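Local coordinates for protein D-glyceraldehyde dehydrogenase (NADP(+)) (Thermoplasma acidophilum, PDB 5IZD) that oxidises D-glyceraldehyde to (R)-glycerate with NADP(+) in the non-phosphorylated Entner-Doudoroff pathway, working as a homotetramer built as a dimer of dimers, at residues W54-L59 with P161-G166; A156-P161 with S465-L470; L310-N315 with G355-G360. All coordinates share one frame; numbering follows the deposited sequence.

From the N terminus, the long helix 39-77 supplies the first segment, 54-59, and interaction 1 closes a loop of 101 residues when this helix meets the C-terminal end of helix 153-164. Before that loop is complete, interaction 2 opens on the same helix, five residues earlier, and it closes only at 465-470, which leads into strand 468-476; the two therefore cross and share P161. They also touch directly, T165 and A162 of interaction 1 packing on Y467. Interaction 3 joins two loops, 310-315 and 355-360, within the long excursion that interaction 2 spans, and lies on the opposite side of the chain's centre, about 38 Å from interaction 2, centre to centre.

Interaction 1 of 3, residues W54-L59 with P161-G166; sequences WAWNDL and PALLTG
The indole of W56 lies across the end of helix 153-164, its side chain at about a right angle to that of L163. W56 has CG anti to the backbone N (chi1 -171°), which carries the ring outward from helix 39-77 toward the other segment. The pyrrole atoms of W56 do much of the touching. NE1 of W56 is 3.9 Å from CD2 of L163, and it lies 3.5 Å from the carbonyl O of L163. CD1 of W56 is 3.5 Å from the carbonyl O of G166. On the benzene part, CZ2 of W56 meets CD2 of L163 at 4.1 Å. The two carbonyl oxygens approach the ring obliquely. Beside the indole, G166 brings its CA to 4.8 Å from that of N57. G166 has positive phi (97°), at which a CB would be pressed against the carbonyl O of T165, and its N bonds back to the L163 carbonyl at 3.0 Å (N to O). R64, a cation-pi partner of W56, also donates to the carbonyl oxygens of W56 and L164, tying both segments to one guanidinium group. The arrangement is a Schellman motif ending a helix, packed under a tryptophan of a neighbouring helix in the aldehyde dehydrogenase fold.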
ATOM      1  N   TRP A  54     -19.005  10.034 -18.636  1.00 35.80           N
ATOM      2  CA  TRP A  54     -19.614   8.825 -18.033  1.00 36.56           C
ATOM      3  C   TRP A  54     -19.351   7.504 -18.756  1.00 36.48           C
ATOM      4  O   TRP A  54     -18.987   6.499 -18.131  1.00 36.29           O
ATOM      5  CB  TRP A  54     -21.110   9.016 -17.702  1.00 37.75           C
ATOM      6  CG  TRP A  54     -21.235   9.734 -16.436  1.00 37.84           C
ATOM      7  CD1 TRP A  54     -21.643  11.025 -16.249  1.00 38.11           C
ATOM      8  CD2 TRP A  54     -20.839   9.231 -15.141  1.00 37.78           C
ATOM      9  NE1 TRP A  54     -21.562  11.346 -14.899  1.00 38.37           N
ATOM     10  CE2 TRP A  54     -21.068  10.269 -14.201  1.00 37.66           C
ATOM     11  CE3 TRP A  54     -20.299   8.014 -14.699  1.00 37.67           C
ATOM     12  CZ2 TRP A  54     -20.800  10.124 -12.835  1.00 37.42           C
ATOM     13  CZ3 TRP A  54     -20.021   7.862 -13.329  1.00 37.40           C
ATOM     14  CH2 TRP A  54     -20.274   8.919 -12.416  1.00 37.35           C
ATOM     15  N   ALA A  55     -19.471   7.537 -20.041  1.00 36.65           N
ATOM     16  CA  ALA A  55     -19.168   6.400 -20.920  1.00 37.24           C
ATOM     17  C   ALA A  55     -17.678   6.029 -20.979  1.00 36.87           C
ATOM     18  O   ALA A  55     -17.355   4.848 -21.178  1.00 37.51           O
ATOM     19  CB  ALA A  55     -19.650   6.719 -22.348  1.00 37.82           C
ATOM     20  N   TRP A  56     -16.775   7.009 -20.808  1.00 35.82           N
ATOM     21  CA  TRP A  56     -15.335   6.698 -20.666  1.00 35.04           C
ATOM     22  C   TRP A  56     -15.056   6.085 -19.263  1.00 34.79           C
ATOM     23  O   TRP A  56     -14.419   5.030 -19.145  1.00 34.38           O
ATOM     24  CB  TRP A  56     -14.497   7.949 -20.928  1.00 34.13           C
ATOM     25  CG  TRP A  56     -13.008   7.789 -21.028  1.00 33.30           C
ATOM     26  CD1 TRP A  56     -12.076   8.412 -20.233  1.00 32.39           C
ATOM     27  CD2 TRP A  56     -12.265   6.979 -21.936  1.00 33.24           C
ATOM     28  NE1 TRP A  56     -10.815   8.072 -20.610  1.00 31.99           N
ATOM     29  CE2 TRP A  56     -10.891   7.192 -21.654  1.00 32.50           C
ATOM     30  CE3 TRP A  56     -12.613   6.115 -22.977  1.00 33.94           C
ATOM     31  CZ2 TRP A  56      -9.865   6.563 -22.353  1.00 32.46           C
ATOM     32  CZ3 TRP A  56     -11.579   5.497 -23.699  1.00 34.03           C
ATOM     33  CH2 TRP A  56     -10.204   5.721 -23.356  1.00 33.33           C
ATOM     34  N   ASN A  57     -15.555   6.715 -18.216  1.00 35.17           N
ATOM     35  CA  ASN A  57     -15.472   6.093 -16.874  1.00 36.01           C
ATOM     36  C   ASN A  57     -15.969   4.610 -16.927  1.00 37.32           C
ATOM     37  O   ASN A  57     -15.276   3.657 -16.488  1.00 37.57           O
ATOM     38  CB  ASN A  57     -16.289   6.891 -15.859  1.00 35.77           C
ATOM     39  CG  ASN A  57     -16.231   6.279 -14.446  1.00 35.92           C
ATOM     40  OD1 ASN A  57     -15.263   6.395 -13.771  1.00 35.04           O
ATOM     41  ND2 ASN A  57     -17.258   5.593 -14.060  1.00 36.69           N
ATOM     42  N   ASP A  58     -17.161   4.445 -17.463  1.00 38.67           N
ATOM     43  CA  ASP A  58     -17.867   3.157 -17.474  1.00 40.04           C
ATOM     44  C   ASP A  58     -17.234   2.034 -18.362  1.00 39.70           C
ATOM     45  O   ASP A  58     -17.535   0.870 -18.116  1.00 40.48           O
ATOM     46  CB  ASP A  58     -19.374   3.368 -17.852  1.00 41.70           C
ATOM     47  CG  ASP A  58     -20.215   3.932 -16.671  1.00 42.83           C
ATOM     48  OD1 ASP A  58     -19.684   4.209 -15.586  1.00 42.13           O
ATOM     49  OD2 ASP A  58     -21.431   4.131 -16.828  1.00 45.89           O
ATOM     50  N   LEU A  59     -16.373   2.351 -19.334  1.00 38.09           N
ATOM     51  CA  LEU A  59     -15.591   1.306 -20.014  1.00 37.61           C
ATOM     52  C   LEU A  59     -14.683   0.480 -19.104  1.00 36.52           C
ATOM     53  O   LEU A  59     -14.358  -0.653 -19.428  1.00 36.24           O
ATOM     54  CB  LEU A  59     -14.663   1.914 -21.088  1.00 37.74           C
ATOM     55  CG  LEU A  59     -15.146   2.368 -22.455  1.00 38.61           C
ATOM     56  CD1 LEU A  59     -13.907   2.657 -23.325  1.00 38.48           C
ATOM     57  CD2 LEU A  59     -16.002   1.310 -23.096  1.00 39.38           C
ATOM     58  N   PRO A 161      -1.631   8.724 -18.058  1.00 27.86           N
ATOM     59  CA  PRO A 161      -2.255   8.402 -16.766  1.00 27.55           C
ATOM     60  C   PRO A 161      -3.646   9.006 -16.627  1.00 27.52           C
ATOM     61  O   PRO A 161      -4.499   8.428 -15.941  1.00 27.60           O
ATOM     62  CB  PRO A 161      -1.321   9.044 -15.729  1.00 27.13           C
ATOM     63  CG  PRO A 161      -0.531  10.075 -16.487  1.00 27.08           C
ATOM     64  CD  PRO A 161      -0.414   9.537 -17.874  1.00 27.61           C
ATOM     65  N   ALA A 162      -3.854  10.185 -17.182  1.00 27.41           N
ATOM     66  CA  ALA A 162      -5.178  10.812 -17.125  1.00 27.60           C
ATOM     67  C   ALA A 162      -6.243   9.935 -17.766  1.00 28.03           C
ATOM     68  O   ALA A 162      -7.306   9.636 -17.146  1.00 27.88           O
ATOM     69  CB  ALA A 162      -5.165  12.219 -17.738  1.00 27.68           C
ATOM     70  N   LEU A 163      -5.922   9.454 -18.964  1.00 28.47           N
ATOM     71  CA  LEU A 163      -6.822   8.568 -19.685  1.00 29.05           C
ATOM     72  C   LEU A 163      -6.974   7.183 -19.048  1.00 28.97           C
ATOM     73  O   LEU A 163      -8.068   6.659 -18.997  1.00 29.42           O
ATOM     74  CB  LEU A 163      -6.375   8.444 -21.153  1.00 29.55           C
ATOM     75  CG  LEU A 163      -6.509   9.753 -21.953  1.00 29.95           C
ATOM     76  CD1 LEU A 163      -5.813   9.623 -23.319  1.00 30.37           C
ATOM     77  CD2 LEU A 163      -7.937  10.219 -22.201  1.00 30.30           C
ATOM     78  N   LEU A 164      -5.895   6.580 -18.562  1.00 28.58           N
ATOM     79  CA  LEU A 164      -5.973   5.245 -18.011  1.00 28.69           C
ATOM     80  C   LEU A 164      -6.940   5.253 -16.838  1.00 28.66           C
ATOM     81  O   LEU A 164      -7.795   4.360 -16.740  1.00 28.91           O
ATOM     82  CB  LEU A 164      -4.579   4.737 -17.625  1.00 28.37           C
ATOM     83  CG  LEU A 164      -4.445   3.336 -17.029  1.00 28.56           C
ATOM     84  CD1 LEU A 164      -4.888   3.180 -15.554  1.00 28.17           C
ATOM     85  CD2 LEU A 164      -5.153   2.358 -17.913  1.00 29.17           C
ATOM     86  N   THR A 165      -6.828   6.297 -15.998  1.00 28.35           N
ATOM     87  CA  THR A 165      -7.661   6.448 -14.835  1.00 28.38           C
ATOM     88  C   THR A 165      -9.111   6.845 -15.101  1.00 28.72           C
ATOM     89  O   THR A 165      -9.875   6.932 -14.170  1.00 28.81           O
ATOM     90  CB  THR A 165      -7.009   7.418 -13.815  1.00 27.81           C
ATOM     91  OG1 THR A 165      -6.713   8.663 -14.414  1.00 27.61           O
ATOM     92  CG2 THR A 165      -5.745   6.808 -13.262  1.00 27.67           C
ATOM     93  N   GLY A 166      -9.488   7.104 -16.356  1.00 29.39           N
ATOM     94  CA  GLY A 166     -10.889   7.343 -16.704  1.00 29.68           C
ATOM     95  C   GLY A 166     -11.296   8.817 -16.784  1.00 29.70           C
ATOM     96  O   GLY A 166     -12.473   9.085 -16.805  1.00 29.98           O
TER

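Interaction 2 of 3, residues A156-P161 with S465-L470; sequences ARKLAP and SEYLKL
The ring of Y467 reaches from the turn leading into strand 468-476 to the pyrrolidine of P161, meeting it with one side of the phenol: CE2 of Y467 is 3.8 Å from CG of P161, and CD2 of Y467 is 3.9 Å from CB of P161. The proline approaches the ring obliquely. Farther along, the phenol oxygen comes alongside the helix backbone, OH of Y467 lying 4.0 Å from CA of K158. With CG anti to its own carbonyl carbon (chi1 -65°), the tyrosine directs its ring at the helix. Its hydroxyl gives its proton to a water in the plane of the ring, 2.7 Å from OH of Y467, and this water donates in turn to the carbonyl O of R157 at 3.0 Å; R157 probably helps bind NADP(+) and substrate. T222 is a second hydrogen-bond partner of the same hydroxyl. A phenylalanine here would probably leave the water and T222 without their phenolic partner.

In the next shell, K158 sends its ammonium group to a salt bridge with E458 and to hydroxyls of T222 and T224; the K158 side chain lies about 8 Å from the bound NADP. The type I turn from S465 to L468, closed by L468 N to S465 O at 3.1 Å, sets the backbone of Y467, whose carbonyl receives N167 ND2. Helix 153-164 is thus fastened over the antiparallel pair of strands 468-476 and 130-145, with Y111 of helix 94-112 against P161 and I245 of strand 243-247 against Y467.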
ATOM      1  N   ALA A 156       2.831  12.637 -23.586  1.00 31.32           N
ATOM      2  CA  ALA A 156       2.710  11.263 -23.087  1.00 31.65           C
ATOM      3  C   ALA A 156       2.568  11.195 -21.531  1.00 31.54           C
ATOM      4  O   ALA A 156       1.751  10.463 -21.033  1.00 31.04           O
ATOM      5  CB  ALA A 156       3.909  10.416 -23.517  1.00 31.76           C
ATOM      6  N   ARG A 157       3.382  11.948 -20.810  1.00 31.94           N
ATOM      7  CA  ARG A 157       3.380  11.925 -19.338  1.00 32.87           C
ATOM      8  C   ARG A 157       2.034  12.284 -18.707  1.00 31.95           C
ATOM      9  O   ARG A 157       1.702  11.736 -17.696  1.00 32.22           O
ATOM     10  CB  ARG A 157       4.438  12.875 -18.794  1.00 34.32           C
ATOM     11  CG  ARG A 157       4.303  13.157 -17.298  1.00 35.98           C
ATOM     12  CD  ARG A 157       5.445  14.024 -16.841  1.00 37.49           C
ATOM     13  NE  ARG A 157       6.668  13.268 -16.814  1.00 39.34           N
ATOM     14  CZ  ARG A 157       7.873  13.810 -16.651  1.00 41.19           C
ATOM     15  NH1 ARG A 157       8.028  15.127 -16.499  1.00 40.79           N
ATOM     16  NH2 ARG A 157       8.931  13.009 -16.642  1.00 42.53           N
ATOM     17  N   LYS A 158       1.316  13.219 -19.298  1.00 31.41           N
ATOM     18  CA  LYS A 158       0.034  13.702 -18.849  1.00 31.25           C
ATOM     19  C   LYS A 158      -1.176  12.940 -19.416  1.00 31.39           C
ATOM     20  O   LYS A 158      -2.094  12.599 -18.649  1.00 31.57           O
ATOM     21  CB  LYS A 158      -0.054  15.197 -19.179  1.00 31.63           C
ATOM     22  CG  LYS A 158       1.021  15.942 -18.393  1.00 31.59           C
ATOM     23  CD  LYS A 158       0.921  17.435 -18.499  1.00 31.92           C
ATOM     24  CE  LYS A 158       2.176  18.110 -17.988  1.00 31.81           C
ATOM     25  NZ  LYS A 158       2.316  17.941 -16.528  1.00 32.01           N
ATOM     26  N   LEU A 159      -1.181  12.629 -20.714  1.00 31.12           N
ATOM     27  CA  LEU A 159      -2.332  11.939 -21.332  1.00 31.17           C
ATOM     28  C   LEU A 159      -2.448  10.486 -20.885  1.00 30.23           C
ATOM     29  O   LEU A 159      -3.532  10.042 -20.581  1.00 30.19           O
ATOM     30  CB  LEU A 159      -2.317  11.949 -22.879  1.00 32.04           C
ATOM     31  CG  LEU A 159      -2.386  13.249 -23.667  1.00 32.65           C
ATOM     32  CD1 LEU A 159      -2.338  12.916 -25.127  1.00 33.39           C
ATOM     33  CD2 LEU A 159      -3.620  14.050 -23.405  1.00 33.03           C
ATOM     34  N   ALA A 160      -1.356   9.739 -20.852  1.00 29.55           N
ATOM     35  CA  ALA A 160      -1.484   8.304 -20.489  1.00 29.27           C
ATOM     36  C   ALA A 160      -2.132   8.062 -19.131  1.00 28.51           C
ATOM     37  O   ALA A 160      -3.134   7.334 -19.075  1.00 28.26           O
ATOM     38  CB  ALA A 160      -0.186   7.539 -20.631  1.00 29.34           C
ATOM     39  N   PRO A 161      -1.631   8.724 -18.058  1.00 27.86           N
ATOM     40  CA  PRO A 161      -2.255   8.402 -16.766  1.00 27.55           C
ATOM     41  C   PRO A 161      -3.646   9.006 -16.627  1.00 27.52           C
ATOM     42  O   PRO A 161      -4.499   8.428 -15.941  1.00 27.60           O
ATOM     43  CB  PRO A 161      -1.321   9.044 -15.729  1.00 27.13           C
ATOM     44  CG  PRO A 161      -0.531  10.075 -16.487  1.00 27.08           C
ATOM     45  CD  PRO A 161      -0.414   9.537 -17.874  1.00 27.61           C
ATOM     46  N   SER A 465      -1.837   7.970  -9.230  1.00 26.70           N
ATOM     47  CA  SER A 465      -2.897   8.146  -8.202  1.00 26.50           C
ATOM     48  C   SER A 465      -3.337   9.621  -8.020  1.00 26.39           C
ATOM     49  O   SER A 465      -4.439   9.864  -7.591  1.00 26.00           O
ATOM     50  CB  SER A 465      -2.508   7.463  -6.865  1.00 26.70           C
ATOM     51  OG  SER A 465      -2.368   6.088  -7.136  1.00 26.99           O
ATOM     52  N   GLU A 466      -2.536  10.594  -8.516  1.00 26.50           N
ATOM     53  CA  GLU A 466      -2.929  12.000  -8.473  1.00 26.63           C
ATOM     54  C   GLU A 466      -4.124  12.268  -9.360  1.00 26.65           C
ATOM     55  O   GLU A 466      -4.810  13.280  -9.163  1.00 26.62           O
ATOM     56  CB  GLU A 466      -1.788  12.973  -8.866  1.00 26.90           C
ATOM     57  CG  GLU A 466      -0.550  12.943  -7.955  1.00 27.11           C
ATOM     58  CD  GLU A 466      -0.731  13.474  -6.514  1.00 27.23           C
ATOM     59  OE1 GLU A 466      -1.863  13.808  -6.063  1.00 27.58           O
ATOM     60  OE2 GLU A 466       0.313  13.554  -5.812  1.00 27.65           O
ATOM     61  N   TYR A 467      -4.383  11.390 -10.320  1.00 26.74           N
ATOM     62  CA  TYR A 467      -5.534  11.558 -11.225  1.00 27.13           C
ATOM     63  C   TYR A 467      -6.825  10.830 -10.787  1.00 27.49           C
ATOM     64  O   TYR A 467      -7.853  10.835 -11.498  1.00 27.50           O
ATOM     65  CB  TYR A 467      -5.130  11.084 -12.619  1.00 27.26           C
ATOM     66  CG  TYR A 467      -4.046  11.938 -13.258  1.00 27.25           C
ATOM     67  CD1 TYR A 467      -4.379  13.067 -14.000  1.00 27.54           C
ATOM     68  CD2 TYR A 467      -2.674  11.621 -13.126  1.00 27.17           C
ATOM     69  CE1 TYR A 467      -3.393  13.843 -14.634  1.00 27.67           C
ATOM     70  CE2 TYR A 467      -1.685  12.408 -13.736  1.00 27.26           C
ATOM     71  CZ  TYR A 467      -2.049  13.501 -14.501  1.00 27.45           C
ATOM     72  OH  TYR A 467      -1.083  14.296 -15.078  1.00 27.63           O
ATOM     73  N   LEU A 468      -6.757  10.198  -9.619  1.00 27.78           N
ATOM     74  CA  LEU A 468      -7.907   9.539  -9.000  1.00 28.37           C
ATOM     75  C   LEU A 468      -8.278  10.269  -7.713  1.00 29.31           C
ATOM     76  O   LEU A 468      -7.416  10.672  -6.917  1.00 28.59           O
ATOM     77  CB  LEU A 468      -7.556   8.086  -8.704  1.00 28.20           C
ATOM     78  CG  LEU A 468      -7.333   7.210  -9.921  1.00 28.40           C
ATOM     79  CD1 LEU A 468      -6.615   5.918  -9.522  1.00 28.74           C
ATOM     80  CD2 LEU A 468      -8.667   6.861 -10.543  1.00 28.73           C
ATOM     81  N   LYS A 469      -9.589  10.419  -7.516  1.00 30.93           N
ATOM     82  CA  LYS A 469     -10.149  10.922  -6.273  1.00 31.81           C
ATOM     83  C   LYS A 469     -10.686   9.795  -5.397  1.00 32.02           C
ATOM     84  O   LYS A 469     -11.455   8.972  -5.883  1.00 31.45           O
ATOM     85  CB  LYS A 469     -11.288  11.877  -6.589  1.00 32.92           C
ATOM     86  CG  LYS A 469     -11.852  12.564  -5.361  1.00 34.70           C
ATOM     87  CD  LYS A 469     -10.915  13.678  -4.934  1.00 35.92           C
ATOM     88  CE  LYS A 469     -11.371  14.295  -3.634  1.00 37.00           C
ATOM     89  NZ  LYS A 469     -10.414  15.409  -3.393  1.00 37.47           N
ATOM     90  N   LEU A 470     -10.334   9.815  -4.128  1.00 32.48           N
ATOM     91  CA  LEU A 470     -10.801   8.856  -3.153  1.00 33.54           C
ATOM     92  C   LEU A 470     -12.130   9.382  -2.628  1.00 33.29           C
ATOM     93  O   LEU A 470     -12.234  10.523  -2.341  1.00 35.13           O
ATOM     94  CB  LEU A 470      -9.792   8.741  -2.028  1.00 34.74           C
ATOM     95  CG  LEU A 470      -9.732   7.508  -1.126  1.00 36.82           C
ATOM     96  CD1 LEU A 470      -9.691   6.185  -1.821  1.00 37.21           C
ATOM     97  CD2 LEU A 470      -8.604   7.571  -0.121  1.00 37.37           C
TER
HETATM   98  O   HOH W   1       1.374  13.163 -15.104  1.00 32.78           O

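Interaction 3 of 3, residues L310-N315 with G355-G360; sequences LGDPKN and GPYRNG
A very short hydrogen bond joins Y357 to D312: the phenol OH of Y357 gives its proton to OD2 of D312 at a modelled 2.4 Å, doubtful as an exact length. The oxygen meets the ring at its edge, in plane, while the carboxylate itself is turned almost upright, its plane 83° from that of the ring. D312 places CG anti to its backbone N (chi1 -160°), which swings the carboxylate across to the phenol end of the tyrosine.

The close-packed part lies at G311 and the ring. G311, buried, runs beside the phenol, its C 4.1 Å from CE1 of Y357; positive phi at G311 would press any side chain against the preceding carbonyl. The backbone of the next residue follows the same side chain, CA of D312 lying 3.9 Å from CE1 of Y357. V26 and F362 also pack on Y357.

The carboxylate marks the more open side, where D312 is partly exposed. Its other oxygen is held from within its own loop: OD1 of D312 accepts from the backbone N of K314 at 3.0 Å through its anti lone pair, with an N-H...O angle of 167°, a bond that restrains the carboxylate. The loop is braced again where the backbone N of N315 donates to the carbonyl O of D312 at 2.9 Å. Across from it, the other residues of the 3-10 segment 356-359 are exposed. The site lies away from the active site and the NADP(+) site. It is a contact between two loops, in which D312, the first residue of an Asx turn, accepts from a tyrosine of the 3-10 segment 356-359.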
ATOM      1  N   LEU A 310      27.854  22.690 -32.194  1.00 43.19           N
ATOM      2  CA  LEU A 310      26.563  23.335 -32.326  1.00 43.72           C
ATOM      3  C   LEU A 310      26.191  23.481 -33.803  1.00 43.85           C
ATOM      4  O   LEU A 310      27.056  23.694 -34.645  1.00 44.06           O
ATOM      5  CB  LEU A 310      26.647  24.726 -31.745  1.00 44.84           C
ATOM      6  CG  LEU A 310      26.510  24.935 -30.245  1.00 44.95           C
ATOM      7  CD1 LEU A 310      27.526  24.163 -29.432  1.00 45.85           C
ATOM      8  CD2 LEU A 310      26.668  26.438 -30.029  1.00 45.74           C
ATOM      9  N   GLY A 311      24.908  23.372 -34.126  1.00 43.50           N
ATOM     10  CA  GLY A 311      24.461  23.474 -35.528  1.00 43.84           C
ATOM     11  C   GLY A 311      23.392  22.463 -35.845  1.00 43.63           C
ATOM     12  O   GLY A 311      22.352  22.407 -35.178  1.00 44.11           O
ATOM     13  N   ASP A 312      23.617  21.635 -36.846  1.00 43.58           N
ATOM     14  CA  ASP A 312      22.511  20.866 -37.351  1.00 43.77           C
ATOM     15  C   ASP A 312      22.176  19.666 -36.506  1.00 41.97           C
ATOM     16  O   ASP A 312      23.087  18.976 -36.108  1.00 41.56           O
ATOM     17  CB  ASP A 312      22.763  20.381 -38.758  1.00 45.25           C
ATOM     18  CG  ASP A 312      21.475  20.027 -39.428  1.00 47.00           C
ATOM     19  OD1 ASP A 312      20.975  18.901 -39.212  1.00 46.55           O
ATOM     20  OD2 ASP A 312      20.914  20.940 -40.115  1.00 50.10           O
ATOM     21  N   PRO A 313      20.871  19.353 -36.314  1.00 41.42           N
ATOM     22  CA  PRO A 313      20.515  18.140 -35.488  1.00 40.32           C
ATOM     23  C   PRO A 313      21.121  16.816 -35.945  1.00 40.49           C
ATOM     24  O   PRO A 313      21.389  15.956 -35.093  1.00 40.09           O
ATOM     25  CB  PRO A 313      19.000  18.070 -35.609  1.00 40.23           C
ATOM     26  CG  PRO A 313      18.587  19.495 -35.759  1.00 40.50           C
ATOM     27  CD  PRO A 313      19.654  20.158 -36.616  1.00 41.06           C
ATOM     28  N   LYS A 314      21.361  16.671 -37.259  1.00 40.93           N
ATOM     29  CA  LYS A 314      22.004  15.494 -37.840  1.00 41.44           C
ATOM     30  C   LYS A 314      23.388  15.243 -37.231  1.00 41.76           C
ATOM     31  O   LYS A 314      23.843  14.107 -37.203  1.00 41.94           O
ATOM     32  CB  LYS A 314      22.105  15.606 -39.384  1.00 42.42           C
ATOM     33  N   ASN A 315      24.070  16.280 -36.744  1.00 42.06           N
ATOM     34  CA  ASN A 315      25.416  16.095 -36.193  1.00 42.73           C
ATOM     35  C   ASN A 315      25.873  16.903 -35.008  1.00 41.11           C
ATOM     36  O   ASN A 315      26.953  16.627 -34.489  1.00 40.91           O
ATOM     37  CB  ASN A 315      26.490  16.162 -37.299  1.00 45.18           C
ATOM     38  CG  ASN A 315      26.323  17.344 -38.204  1.00 47.62           C
ATOM     39  OD1 ASN A 315      26.381  18.501 -37.762  1.00 50.17           O
ATOM     40  ND2 ASN A 315      26.098  17.073 -39.485  1.00 49.22           N
ATOM     41  N   GLY A 355      25.546  30.127 -43.195  1.00 44.71           N
ATOM     42  CA  GLY A 355      24.373  29.459 -43.759  1.00 45.34           C
ATOM     43  C   GLY A 355      23.121  29.866 -43.006  1.00 45.54           C
ATOM     44  O   GLY A 355      23.089  30.942 -42.435  1.00 45.48           O
ATOM     45  N   PRO A 356      22.062  29.021 -43.018  1.00 46.31           N
ATOM     46  CA  PRO A 356      20.844  29.324 -42.261  1.00 45.69           C
ATOM     47  C   PRO A 356      21.002  29.410 -40.753  1.00 44.57           C
ATOM     48  O   PRO A 356      20.216  30.126 -40.147  1.00 44.08           O
ATOM     49  CB  PRO A 356      19.929  28.172 -42.621  1.00 45.79           C
ATOM     50  CG  PRO A 356      20.243  27.943 -44.032  1.00 46.61           C
ATOM     51  CD  PRO A 356      21.728  28.192 -44.196  1.00 47.18           C
ATOM     52  N   TYR A 357      22.027  28.742 -40.200  1.00 43.84           N
ATOM     53  CA  TYR A 357      22.285  28.679 -38.754  1.00 43.39           C
ATOM     54  C   TYR A 357      22.589  30.051 -38.144  1.00 42.40           C
ATOM     55  O   TYR A 357      22.349  30.281 -36.930  1.00 41.38           O
ATOM     56  CB  TYR A 357      23.378  27.613 -38.389  1.00 44.26           C
ATOM     57  CG  TYR A 357      23.103  26.282 -39.064  1.00 45.82           C
ATOM     58  CD1 TYR A 357      22.193  25.392 -38.523  1.00 46.33           C
ATOM     59  CD2 TYR A 357      23.708  25.952 -40.299  1.00 47.70           C
ATOM     60  CE1 TYR A 357      21.879  24.217 -39.174  1.00 47.21           C
ATOM     61  CE2 TYR A 357      23.407  24.769 -40.957  1.00 48.56           C
ATOM     62  CZ  TYR A 357      22.488  23.907 -40.387  1.00 47.82           C
ATOM     63  OH  TYR A 357      22.171  22.736 -41.010  1.00 47.78           O
ATOM     64  N   ARG A 358      23.042  30.982 -38.987  1.00 42.76           N
ATOM     65  CA  ARG A 358      23.370  32.329 -38.533  1.00 42.51           C
ATOM     66  C   ARG A 358      22.187  33.053 -37.929  1.00 40.97           C
ATOM     67  O   ARG A 358      22.370  33.896 -37.076  1.00 40.50           O
ATOM     68  CB  ARG A 358      23.968  33.162 -39.648  1.00 44.13           C
ATOM     69  CG  ARG A 358      23.024  33.953 -40.565  1.00 45.94           C
ATOM     70  CD  ARG A 358      23.852  34.477 -41.764  1.00 48.05           C
ATOM     71  NE  ARG A 358      23.013  35.240 -42.687  1.00 50.63           N
ATOM     72  CZ  ARG A 358      22.079  34.696 -43.478  1.00 52.76           C
ATOM     73  NH1 ARG A 358      21.339  35.457 -44.282  1.00 54.56           N
ATOM     74  NH2 ARG A 358      21.866  33.375 -43.492  1.00 53.58           N
ATOM     75  N   ASN A 359      20.987  32.702 -38.380  1.00 39.78           N
ATOM     76  CA  ASN A 359      19.759  33.267 -37.855  1.00 39.02           C
ATOM     77  C   ASN A 359      19.067  32.409 -36.828  1.00 37.48           C
ATOM     78  O   ASN A 359      18.008  32.774 -36.366  1.00 37.28           O
ATOM     79  CB  ASN A 359      18.827  33.584 -39.057  1.00 39.71           C
ATOM     80  CG  ASN A 359      19.393  34.638 -39.934  1.00 40.76           C
ATOM     81  OD1 ASN A 359      19.451  34.497 -41.161  1.00 42.08           O
ATOM     82  ND2 ASN A 359      19.802  35.717 -39.340  1.00 40.94           N
ATOM     83  N   GLY A 360      19.658  31.266 -36.485  1.00 36.30           N
ATOM     84  CA  GLY A 360      19.137  30.402 -35.437  1.00 35.33           C
ATOM     85  C   GLY A 360      19.529  30.927 -34.057  1.00 34.42           C
ATOM     86  O   GLY A 360      20.284  31.845 -33.959  1.00 34.35           O
TER